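2',5'-phosphodiesterase 12 (Homo sapiens, PDB 4Z0V) is an enzyme of the endonuclease/exonuclease/phosphatase family, with a DNase I-like fold and a bound magnesium ion. Local coordinates at residues T107-H112 with V424-D429; Y380-G385 with S428-L433. All blocks are in the same frame, centred on the assembly; numbering follows the deposited sequence. Where two conformers were deposited one is given.

Overall arrangement
Both contacts use the loop between helix 412-416 and strand 433-439, and they share Ser428 and Asp429; their centres lie about 11 Å apart. Contact 1 ties 424-429 to 107-112, a segment more than 300 residues away; contact 2 ties the overlapping 428-433, which leads into strand 433-439, to strand 382-384. Both are buried; contact 2 has no exposed touching residue, contact 1 has Thr107. Contact 1 rests on backbone and hydroxyl bonds around a histidine, about 12 Å from magnesium. Contact 2 combines a single beta bridge with an amide-histidine overlap and apolar packing, and its Asp429 side chain comes within about 4 Å of the ion.

Contact 1 (T107-H112 with V424-D429); sequences TCTFDH and VSHPSD
Thr109 OG1 and His426 ND1, 2.7 Å apart, form the shortest polar link between the two segments. The hydroxyl arrives at the edge of the imidazole, close to the ring plane, with the two side chains crossing at about a right angle. Thr109 N donates to Ser425 O at 3.0 Å, nearly straight at 162°, while the Cys108 CA-H leans on the same Ser425 O at 3.3 Å as a lesser C-H...O contact. Thr109 thus reaches two neighbours, Ser425 O through its N and His426 ND1 through its hydroxyl. It puts OG1 between its backbone N and carbonyl carbon (chi1 67°); CG2, anti to the carbonyl carbon, packs beside His426 ND1 and Ser425 O. Because His426 NE2 is bonded in turn to His430 O, both imidazole nitrogens have partners and the rotation of the ring is fixed; Pro427 CD sits over one face, toward the rim. In the modelled conformer, Ser425 OG also donates to Thr107 O at 2.9 Å, from above the carbonyl plane; both residues have a second conformer, so this link is less certain than the others. Inside 107-112, Cys108 N is held by Asp111 OD2 at 2.9 Å, met from above the carboxylate plane, and Asp111 N bonds back to Cys108 O, closing the turn. Phe110 CE2 meets Pro427 CD at 4.3 Å by the ring edge, and Cys108 CB lies over one face of the Phe110 ring, toward its rim. Pro427 in turn packs on Leu165 and Ile166 of helix 159-172. The contact thus joins the chain leading from strand 93-96 toward strand 125-132 to the loop whose Ser-Asp-His sequence, 428-430, is a C-terminal hallmark of DNase I-like folds.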
loop_
_atom_site.group_PDB
_atom_site.type_symbol
_atom_site.label_atom_id
_atom_site.label_comp_id
_atom_site.label_asym_id
_atom_site.label_seq_id
_atom_site.Cartn_x
_atom_site.Cartn_y
_atom_site.Cartn_z
ATOM N N THR A 107 17.591 13.022 -5.844
ATOM C CA THR A 107 17.058 11.872 -6.588
ATOM C C THR A 107 16.264 10.972 -5.671
ATOM O O THR A 107 16.539 10.936 -4.476
ATOM C CB THR A 107 18.188 11.013 -7.214
ATOM O OG1 THR A 107 18.920 10.347 -6.179
ATOM C CG2 THR A 107 19.110 11.785 -8.136
ATOM N N CYS A 108 15.306 10.221 -6.224
ATOM C CA CYS A 108 14.564 9.200 -5.466
ATOM C C CYS A 108 14.624 7.971 -6.295
ATOM O O CYS A 108 14.598 8.096 -7.511
ATOM C CB CYS A 108 13.125 9.599 -5.167
ATOM S SG CYS A 108 12.972 10.937 -3.965
ATOM N N THR A 109 14.596 6.792 -5.660
ATOM C CA THR A 109 14.676 5.509 -6.378
ATOM C C THR A 109 13.508 5.318 -7.345
ATOM O O THR A 109 13.641 4.599 -8.334
ATOM C CB THR A 109 14.730 4.359 -5.390
ATOM O OG1 THR A 109 13.476 4.301 -4.712
ATOM C CG2 THR A 109 15.889 4.487 -4.405
ATOM N N PHE A 110 12.346 5.921 -7.036
ATOM C CA PHE A 110 11.184 5.753 -7.890
ATOM C C PHE A 110 11.192 6.697 -9.104
ATOM O O PHE A 110 10.305 6.563 -9.951
ATOM C CB PHE A 110 9.903 5.935 -7.047
ATOM C CG PHE A 110 9.874 7.178 -6.179
ATOM C CD1 PHE A 110 9.647 8.433 -6.737
ATOM C CD2 PHE A 110 10.076 7.091 -4.801
ATOM C CE1 PHE A 110 9.575 9.572 -5.929
ATOM C CE2 PHE A 110 10.002 8.231 -3.989
ATOM C CZ PHE A 110 9.752 9.455 -4.557
ATOM N N ASP A 111 12.146 7.676 -9.200
ATOM C CA ASP A 111 12.176 8.604 -10.353
ATOM C C ASP A 111 12.279 7.863 -11.698
ATOM O O ASP A 111 11.493 8.133 -12.603
ATOM C CB ASP A 111 13.305 9.624 -10.245
ATOM C CG ASP A 111 13.194 10.590 -9.088
ATOM O OD1 ASP A 111 12.071 10.764 -8.558
ATOM O OD2 ASP A 111 14.226 11.176 -8.714
ATOM N N HIS A 112 13.216 6.907 -11.804
ATOM C CA HIS A 112 13.376 6.128 -13.030
ATOM C C HIS A 112 12.159 5.210 -13.239
ATOM O O HIS A 112 11.733 5.006 -14.357
ATOM C CB HIS A 112 14.664 5.291 -12.961
ATOM C CG HIS A 112 14.868 4.471 -14.195
ATOM N ND1 HIS A 112 15.211 5.063 -15.404
ATOM C CD2 HIS A 112 14.707 3.140 -14.387
ATOM C CE1 HIS A 112 15.289 4.069 -16.279
ATOM N NE2 HIS A 112 14.975 2.899 -15.721
ATOM N N VAL A 424 17.509 8.779 2.354
ATOM C CA VAL A 424 17.039 10.086 1.899
ATOM C C VAL A 424 16.329 9.972 0.519
ATOM O O VAL A 424 15.566 10.860 0.169
ATOM C CB VAL A 424 18.225 11.097 1.819
ATOM C CG1 VAL A 424 18.803 11.366 3.205
ATOM C CG2 VAL A 424 19.320 10.607 0.865
ATOM N N SER A 425 16.560 8.874 -0.240
ATOM C CA SER A 425 16.011 8.709 -1.572
ATOM C C SER A 425 14.948 7.609 -1.656
ATOM O O SER A 425 14.409 7.374 -2.729
ATOM C CB SER A 425 17.147 8.398 -2.547
ATOM O OG SER A 425 18.080 9.467 -2.552
ATOM N N HIS A 426 14.656 6.928 -0.534
ATOM C CA HIS A 426 13.734 5.790 -0.530
ATOM C C HIS A 426 13.015 5.728 0.821
ATOM O O HIS A 426 13.662 5.562 1.854
ATOM C CB HIS A 426 14.543 4.513 -0.793
ATOM C CG HIS A 426 13.664 3.347 -1.086
ATOM N ND1 HIS A 426 13.287 3.043 -2.369
ATOM C CD2 HIS A 426 13.048 2.497 -0.232
ATOM C CE1 HIS A 426 12.478 1.998 -2.274
ATOM N NE2 HIS A 426 12.318 1.622 -1.008
ATOM N N PRO A 427 11.671 5.886 0.822
ATOM C CA PRO A 427 10.957 6.072 2.095
ATOM C C PRO A 427 10.528 4.833 2.878
ATOM O O PRO A 427 9.711 4.959 3.791
ATOM C CB PRO A 427 9.714 6.857 1.648
ATOM C CG PRO A 427 9.415 6.256 0.259
ATOM C CD PRO A 427 10.786 6.151 -0.343
ATOM N N SER A 428 11.025 3.652 2.545
ATOM C CA SER A 428 10.619 2.460 3.302
ATOM C C SER A 428 11.809 1.504 3.377
ATOM O O SER A 428 12.782 1.718 2.672
ATOM C CB SER A 428 9.425 1.789 2.610
ATOM O OG SER A 428 9.143 0.545 3.241
ATOM N N ASP A 429 11.741 0.458 4.210
ATOM C CA ASP A 429 12.782 -0.567 4.183
ATOM C C ASP A 429 12.411 -1.616 3.115
ATOM O O ASP A 429 13.210 -2.492 2.806
ATOM C CB ASP A 429 13.018 -1.202 5.564
ATOM C CG ASP A 429 11.818 -1.776 6.290
ATOM O OD1 ASP A 429 10.679 -1.400 5.955
ATOM O OD2 ASP A 429 12.022 -2.467 7.294
#

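Contact 2 (Y380-G385 with S428-L433); sequences YTNYVG and SDHIAL
Asn382 lays CB, CG and ND2 over the imidazole of His430. Its CB makes a CH-pi contact, 4.0 Å from the centroid of the His430 ring and 17° off the normal. CG stands anti to the backbone N (chi1 173°), and Asn382 CG comes within 4.1 Å of His430 NE2. The tip, ND2, lies over that face toward the rim, with amide and ring planes 37° apart; it is close to His430 NE2, but the angle is too poor for a bond. ND2 instead gives a weak hydrogen bond to Asp429 O at 3.1 Å and another to a water at 3.0 Å from ND2, and that water donates to Asp429 OD2. Asp429 O is also taken by Tyr383 N at 3.2 Å, and Ile431 N donates to Thr381 O at 2.8 Å; these two backbone bonds flank the single bridge of Asn382 with His430. Val384 and Asp429 lie side by side, pointing the same way, Val384 CG1 3.4 Å from Asp429 CB. Apolar packing adds Tyr380 CE1, which meets Ile431 CD1 at the ring edge, and Thr381 CG2, which touches Leu433 CD2. Ser428 OG accepts from His430 N in an ST turn. His430 ND1 and Thr381 OG1 both bond Asp392 OD2, while Asp429 OD2 also meets Tyr149 OH. Asp392 OD2 at ND1 and Asn382 over the face thus hold the ring, consistent with the Asp-His pair of DNase I-like enzymes, here Asp392 and His430; the two bonds on Asp429 O hold the backbone whose Asp429 side chain is about 4 Å from magnesium.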
loop_
_atom_site.group_PDB
_atom_site.type_symbol
_atom_site.label_atom_id
_atom_site.label_comp_id
_atom_site.label_asym_id
_atom_site.label_seq_id
_atom_site.Cartn_x
_atom_site.Cartn_y
_atom_site.Cartn_z
ATOM N N TYR A 380 15.609 -9.025 -4.146
ATOM C CA TYR A 380 15.060 -8.635 -2.834
ATOM C C TYR A 380 13.976 -7.569 -3.011
ATOM O O TYR A 380 13.974 -6.838 -4.003
ATOM C CB TYR A 380 16.163 -8.097 -1.860
ATOM C CG TYR A 380 17.044 -7.043 -2.498
ATOM C CD1 TYR A 380 16.611 -5.726 -2.623
ATOM C CD2 TYR A 380 18.328 -7.354 -2.943
ATOM C CE1 TYR A 380 17.403 -4.757 -3.237
ATOM C CE2 TYR A 380 19.132 -6.393 -3.557
ATOM C CZ TYR A 380 18.656 -5.102 -3.721
ATOM O OH TYR A 380 19.431 -4.147 -4.326
ATOM N N THR A 381 13.073 -7.493 -2.047
ATOM C CA THR A 381 12.034 -6.456 -1.962
ATOM C C THR A 381 12.189 -5.750 -0.610
ATOM O O THR A 381 11.461 -4.817 -0.306
ATOM C CB THR A 381 10.616 -7.046 -2.152
ATOM O OG1 THR A 381 10.342 -7.935 -1.076
ATOM C CG2 THR A 381 10.454 -7.794 -3.476
ATOM N N ASN A 382 13.105 -6.244 0.220
ATOM C CA ASN A 382 13.411 -5.697 1.529
ATOM C C ASN A 382 14.926 -5.659 1.646
ATOM O O ASN A 382 15.556 -6.683 1.398
ATOM C CB ASN A 382 12.764 -6.538 2.615
ATOM C CG ASN A 382 13.149 -6.148 4.034
ATOM O OD1 ASN A 382 13.728 -6.930 4.749
ATOM N ND2 ASN A 382 12.731 -4.993 4.513
ATOM N N TYR A 383 15.525 -4.480 1.926
ATOM C CA TYR A 383 17.004 -4.417 1.954
ATOM C C TYR A 383 17.460 -3.518 3.099
ATOM O O TYR A 383 17.368 -2.293 3.007
ATOM C CB TYR A 383 17.523 -3.911 0.602
ATOM C CG TYR A 383 19.012 -4.104 0.429
ATOM C CD1 TYR A 383 19.920 -3.187 0.953
ATOM C CD2 TYR A 383 19.519 -5.239 -0.201
ATOM C CE1 TYR A 383 21.291 -3.356 0.791
ATOM C CE2 TYR A 383 20.893 -5.433 -0.340
ATOM C CZ TYR A 383 21.773 -4.492 0.170
ATOM O OH TYR A 383 23.127 -4.678 0.088
ATOM N N VAL A 384 17.912 -4.130 4.185
ATOM C CA VAL A 384 18.305 -3.380 5.384
ATOM C C VAL A 384 19.714 -3.806 5.827
ATOM O O VAL A 384 20.288 -4.718 5.240
ATOM C CB VAL A 384 17.263 -3.553 6.524
ATOM C CG1 VAL A 384 15.952 -2.886 6.149
ATOM C CG2 VAL A 384 17.030 -5.032 6.869
ATOM N N GLY A 385 20.253 -3.133 6.824
ATOM C CA GLY A 385 21.540 -3.541 7.376
ATOM C C GLY A 385 21.332 -4.892 8.036
ATOM O O GLY A 385 20.435 -5.038 8.868
ATOM N N SER A 428 11.025 3.652 2.545
ATOM C CA SER A 428 10.619 2.460 3.302
ATOM C C SER A 428 11.809 1.504 3.377
ATOM O O SER A 428 12.782 1.718 2.672
ATOM C CB SER A 428 9.425 1.789 2.610
ATOM O OG SER A 428 9.143 0.545 3.241
ATOM N N ASP A 429 11.741 0.458 4.210
ATOM C CA ASP A 429 12.782 -0.567 4.183
ATOM C C ASP A 429 12.411 -1.616 3.115
ATOM O O ASP A 429 13.210 -2.492 2.806
ATOM C CB ASP A 429 13.018 -1.202 5.564
ATOM C CG ASP A 429 11.818 -1.776 6.290
ATOM O OD1 ASP A 429 10.679 -1.400 5.955
ATOM O OD2 ASP A 429 12.022 -2.467 7.294
ATOM N N HIS A 430 11.194 -1.511 2.542
ATOM C CA HIS A 430 10.744 -2.361 1.436
ATOM C C HIS A 430 10.719 -1.563 0.144
ATOM O O HIS A 430 10.747 -0.337 0.169
ATOM C CB HIS A 430 9.347 -2.937 1.710
ATOM C CG HIS A 430 9.302 -3.981 2.777
ATOM N ND1 HIS A 430 9.024 -5.310 2.474
ATOM C CD2 HIS A 430 9.429 -3.854 4.113
ATOM C CE1 HIS A 430 9.026 -5.956 3.634
ATOM N NE2 HIS A 430 9.266 -5.122 4.652
ATOM N N ILE A 431 10.623 -2.262 -0.988
ATOM C CA ILE A 431 10.540 -1.668 -2.316
ATOM C C ILE A 431 9.170 -1.991 -2.883
ATOM O O ILE A 431 8.759 -3.156 -2.849
ATOM C CB ILE A 431 11.680 -2.219 -3.190
ATOM C CG1 ILE A 431 13.062 -1.918 -2.561
ATOM C CG2 ILE A 431 11.565 -1.695 -4.619
ATOM C CD1 ILE A 431 14.252 -2.673 -3.253
ATOM N N ALA A 432 8.466 -0.981 -3.406
ATOM C CA ALA A 432 7.153 -1.175 -3.994
ATOM C C ALA A 432 7.212 -2.086 -5.182
ATOM O O ALA A 432 8.142 -1.985 -6.012
ATOM C CB ALA A 432 6.562 0.172 -4.437
ATOM N N LEU A 433 6.250 -3.006 -5.253
ATOM C CA LEU A 433 6.078 -3.838 -6.461
ATOM C C LEU A 433 5.042 -3.196 -7.319
ATOM O O LEU A 433 4.006 -2.791 -6.809
ATOM C CB LEU A 433 5.643 -5.260 -6.129
ATOM C CG LEU A 433 6.597 -6.111 -5.347
ATOM C CD1 LEU A 433 5.966 -7.456 -5.137
ATOM C CD2 LEU A 433 7.948 -6.248 -6.063
HETATM O O HOH W 1 13.448 -4.790 7.374
#